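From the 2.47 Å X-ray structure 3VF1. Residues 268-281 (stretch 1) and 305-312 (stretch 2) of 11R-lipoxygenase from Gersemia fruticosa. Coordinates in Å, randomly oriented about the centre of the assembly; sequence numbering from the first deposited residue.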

# COMPACT_ATOMS: atom_id res chain seq x y z
N GLU A 268 -11.32 9.56 0.27
CA GLU A 268 -12.23 8.49 0.65
C GLU A 268 -13.45 8.95 1.45
O GLU A 268 -14.33 8.14 1.75
CB GLU A 268 -11.49 7.44 1.47
CG GLU A 268 -10.55 6.56 0.66
CD GLU A 268 -10.07 5.35 1.45
OE1 GLU A 268 -10.05 5.42 2.70
OE2 GLU A 268 -9.74 4.32 0.82
N VAL A 269 -13.51 10.23 1.80
CA VAL A 269 -14.52 10.69 2.76
C VAL A 269 -15.67 11.47 2.13
O VAL A 269 -16.83 11.20 2.40
CB VAL A 269 -13.87 11.55 3.86
CG1 VAL A 269 -14.92 11.96 4.88
CG2 VAL A 269 -12.74 10.78 4.53
N ILE A 270 -15.35 12.45 1.29
CA ILE A 270 -16.37 13.33 0.73
C ILE A 270 -17.40 12.55 -0.07
O ILE A 270 -17.06 11.58 -0.76
CB ILE A 270 -15.76 14.43 -0.15
CG1 ILE A 270 -16.83 15.47 -0.50
CG2 ILE A 270 -15.15 13.84 -1.41
CD1 ILE A 270 -16.26 16.77 -1.05
N ARG A 271 -18.66 12.96 0.01
CA ARG A 271 -19.73 12.31 -0.73
C ARG A 271 -20.91 13.25 -0.94
O ARG A 271 -21.11 14.20 -0.18
CB ARG A 271 -20.20 11.06 0.00
CG ARG A 271 -20.92 11.33 1.31
CD ARG A 271 -21.31 10.03 1.99
NE ARG A 271 -22.10 9.19 1.10
CZ ARG A 271 -22.15 7.86 1.15
NH1 ARG A 271 -21.43 7.19 2.05
NH2 ARG A 271 -22.90 7.19 0.29
N ARG A 272 -21.70 12.98 -1.98
CA ARG A 272 -22.88 13.79 -2.27
C ARG A 272 -23.84 13.76 -1.09
O ARG A 272 -24.01 12.74 -0.43
CB ARG A 272 -23.58 13.29 -3.53
CG ARG A 272 -24.92 13.97 -3.79
CD ARG A 272 -25.55 13.50 -5.09
NE ARG A 272 -26.89 14.06 -5.27
CZ ARG A 272 -27.62 13.94 -6.37
NH1 ARG A 272 -27.15 13.28 -7.42
NH2 ARG A 272 -28.82 14.49 -6.43
N CYS A 273 -24.47 14.90 -0.82
CA CYS A 273 -25.41 15.03 0.28
C CYS A 273 -26.76 15.52 -0.22
O CYS A 273 -26.90 16.67 -0.63
CB CYS A 273 -24.86 16.01 1.33
SG CYS A 273 -25.93 16.23 2.77
N ASP A 274 -27.75 14.63 -0.20
CA ASP A 274 -29.09 14.95 -0.68
C ASP A 274 -29.96 15.50 0.45
O ASP A 274 -31.00 16.10 0.20
CB ASP A 274 -29.74 13.72 -1.30
CG ASP A 274 -29.08 13.32 -2.61
OD1 ASP A 274 -28.78 14.22 -3.43
OD2 ASP A 274 -28.85 12.10 -2.82
N LYS A 275 -29.53 15.28 1.69
CA LYS A 275 -30.23 15.83 2.84
C LYS A 275 -29.28 15.93 4.03
O LYS A 275 -28.59 14.97 4.37
CB LYS A 275 -31.43 14.96 3.22
CG LYS A 275 -32.26 15.55 4.34
CD LYS A 275 -33.24 14.55 4.92
CE LYS A 275 -34.06 15.18 6.04
NZ LYS A 275 -34.85 14.17 6.79
N LEU A 276 -29.27 17.09 4.67
CA LEU A 276 -28.41 17.33 5.82
C LEU A 276 -28.74 16.39 6.97
O LEU A 276 -29.90 16.08 7.21
CB LEU A 276 -28.57 18.77 6.31
CG LEU A 276 -28.08 19.87 5.37
CD1 LEU A 276 -28.49 21.23 5.92
CD2 LEU A 276 -26.58 19.79 5.19
N PRO A 277 -27.70 15.93 7.69
CA PRO A 277 -27.94 15.22 8.95
C PRO A 277 -28.68 16.13 9.92
O PRO A 277 -28.43 17.33 9.93
CB PRO A 277 -26.53 14.93 9.46
CG PRO A 277 -25.66 14.95 8.26
CD PRO A 277 -26.27 15.96 7.33
N GLU A 278 -29.58 15.56 10.72
CA GLU A 278 -30.37 16.36 11.66
C GLU A 278 -29.48 17.12 12.64
O GLU A 278 -29.87 18.16 13.16
CB GLU A 278 -31.35 15.46 12.42
CG GLU A 278 -30.68 14.40 13.28
CD GLU A 278 -31.69 13.45 13.91
OE1 GLU A 278 -31.27 12.54 14.66
OE2 GLU A 278 -32.90 13.61 13.65
N ASN A 279 -28.28 16.60 12.88
CA ASN A 279 -27.35 17.22 13.82
C ASN A 279 -26.41 18.22 13.15
O ASN A 279 -25.40 18.62 13.74
CB ASN A 279 -26.54 16.15 14.55
CG ASN A 279 -25.76 15.26 13.60
OD1 ASN A 279 -26.28 14.83 12.57
ND2 ASN A 279 -24.50 15.00 13.93
N PHE A 280 -26.73 18.63 11.93
CA PHE A 280 -25.92 19.59 11.20
C PHE A 280 -26.85 20.65 10.60
O PHE A 280 -27.01 20.72 9.38
CB PHE A 280 -25.14 18.88 10.09
CG PHE A 280 -24.03 19.70 9.49
CD1 PHE A 280 -23.56 20.85 10.11
CD2 PHE A 280 -23.45 19.32 8.29
CE1 PHE A 280 -22.53 21.59 9.55
CE2 PHE A 280 -22.43 20.06 7.73
CZ PHE A 280 -21.97 21.19 8.36
N PRO A 281 -27.47 21.47 11.46
CA PRO A 281 -28.53 22.41 11.07
C PRO A 281 -28.02 23.63 10.31
O PRO A 281 -28.10 24.75 10.82
CB PRO A 281 -29.12 22.82 12.42
CG PRO A 281 -27.97 22.74 13.36
CD PRO A 281 -27.15 21.57 12.89
N LEU A 305 -25.45 19.43 -5.97
CA LEU A 305 -24.31 20.34 -5.94
C LEU A 305 -23.72 20.44 -4.54
O LEU A 305 -22.75 21.16 -4.31
CB LEU A 305 -24.75 21.74 -6.40
CG LEU A 305 -25.43 21.81 -7.76
CD1 LEU A 305 -25.88 23.24 -8.05
CD2 LEU A 305 -24.51 21.31 -8.86
N ILE A 306 -24.29 19.70 -3.59
CA ILE A 306 -23.87 19.77 -2.20
C ILE A 306 -23.21 18.47 -1.76
O ILE A 306 -23.81 17.40 -1.86
CB ILE A 306 -25.06 20.07 -1.27
CG1 ILE A 306 -25.67 21.43 -1.61
CG2 ILE A 306 -24.62 20.03 0.19
CD1 ILE A 306 -24.80 22.61 -1.23
N PHE A 307 -21.99 18.57 -1.26
CA PHE A 307 -21.25 17.41 -0.78
C PHE A 307 -20.84 17.62 0.67
O PHE A 307 -20.81 18.75 1.15
CB PHE A 307 -20.02 17.18 -1.66
CG PHE A 307 -20.35 16.91 -3.10
CD1 PHE A 307 -20.77 17.94 -3.93
CD2 PHE A 307 -20.26 15.63 -3.63
CE1 PHE A 307 -21.08 17.70 -5.25
CE2 PHE A 307 -20.57 15.39 -4.95
CZ PHE A 307 -20.98 16.42 -5.76
N ILE A 308 -20.53 16.52 1.36
CA ILE A 308 -20.27 16.58 2.79
C ILE A 308 -19.15 15.64 3.22
O ILE A 308 -18.97 14.57 2.65
CB ILE A 308 -21.55 16.21 3.58
CG1 ILE A 308 -21.32 16.38 5.08
CG2 ILE A 308 -21.98 14.79 3.26
CD1 ILE A 308 -22.59 16.23 5.91
N THR A 309 -18.40 16.06 4.24
CA THR A 309 -17.39 15.21 4.86
C THR A 309 -17.69 15.06 6.34
O THR A 309 -17.44 15.97 7.13
CB THR A 309 -15.97 15.80 4.70
OG1 THR A 309 -15.92 17.11 5.29
CG2 THR A 309 -15.58 15.90 3.23
N ASP A 310 -18.24 13.91 6.72
CA ASP A 310 -18.65 13.66 8.09
C ASP A 310 -17.65 12.76 8.81
O ASP A 310 -17.44 11.61 8.41
CB ASP A 310 -20.04 13.01 8.11
CG ASP A 310 -20.58 12.80 9.51
OD1 ASP A 310 -19.78 12.87 10.48
OD2 ASP A 310 -21.80 12.57 9.66
N TYR A 311 -17.04 13.28 9.87
CA TYR A 311 -16.04 12.52 10.62
C TYR A 311 -16.60 12.01 11.95
O TYR A 311 -15.93 12.06 12.98
CB TYR A 311 -14.80 13.39 10.85
CG TYR A 311 -14.12 13.76 9.56
CD1 TYR A 311 -14.54 14.86 8.82
CD2 TYR A 311 -13.08 12.99 9.06
CE1 TYR A 311 -13.93 15.19 7.63
CE2 TYR A 311 -12.46 13.31 7.87
CZ TYR A 311 -12.89 14.41 7.16
OH TYR A 311 -12.28 14.73 5.97
N LYS A 312 -17.83 11.51 11.90
CA LYS A 312 -18.48 10.93 13.06
C LYS A 312 -17.63 9.85 13.72
O LYS A 312 -17.70 9.65 14.93
CB LYS A 312 -19.83 10.34 12.65
CG LYS A 312 -20.58 9.67 13.79
CD LYS A 312 -21.97 9.22 13.34
CE LYS A 312 -22.77 8.66 14.50
NZ LYS A 312 -24.17 8.33 14.10
O HOH W 1 -18.53 11.95 4.39
O HOH W 2 -26.69 17.37 -3.26

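The two stretches run antiparallel and pair through a short run of backbone hydrogen bonds, burying about 650 Å² in total. Ile-308 is the centre of the contact, with 117 Å² covered. Its backbone bonds Arg-271 in both directions. Ile-308 N donates to Arg-271 O at 2.8 Å, and Arg-271 N donates to Ile-308 O at 3.1 Å. Two residues along, Cys-273 N donates to Ile-306 O at 2.8 Å. Between these lies the non-hydrogen-bonded pair Arg-272 and Phe-307, whose CA atoms are 4.2 Å apart.

The side chain of Ile-308 lies on the same face of the sheet as that of Arg-271. It is fully apolar and meets several partners from stretch 1. Its CG2 packs against Cys-273 CB at 3.7 Å. Its CD1 reaches Pro-277 CD at 4.0 Å and Phe-280 CD2, also at 4.0 Å, where it meets the edge of the phenyl ring. Pro-277 and Phe-280 are the first and last residues of a type I turn, closed by the hydrogen bond from Phe-280 N to Pro-277 O at 2.9 Å.

Phe-307 is the next most covered residue. Its CB touches Ile-270 CG1 at 3.8 Å, an apolar contact. Its ring lies close to the opposing backbone, with CD2 3.4 Å from Arg-272 N. The guanidinium of Arg-272 leads away and forms a salt bridge within its own stretch, NE to Asp-274 OD1 at 2.6 Å.

Val-269, with 67 Å² covered, is the third large contributor. Its CG1 sits over one face of the Tyr-311 ring, 3.9 Å from CZ. Its carbonyl lies 4.0 Å from the carbonyl of Ile-308, measured O to O. Both are acceptors and cannot bond each other. Water 1 bridges them, donating to Val-269 O at 2.7 Å and Ile-308 O at 3.2 Å. The same water accepts from Asp-310 N at 3.1 Å.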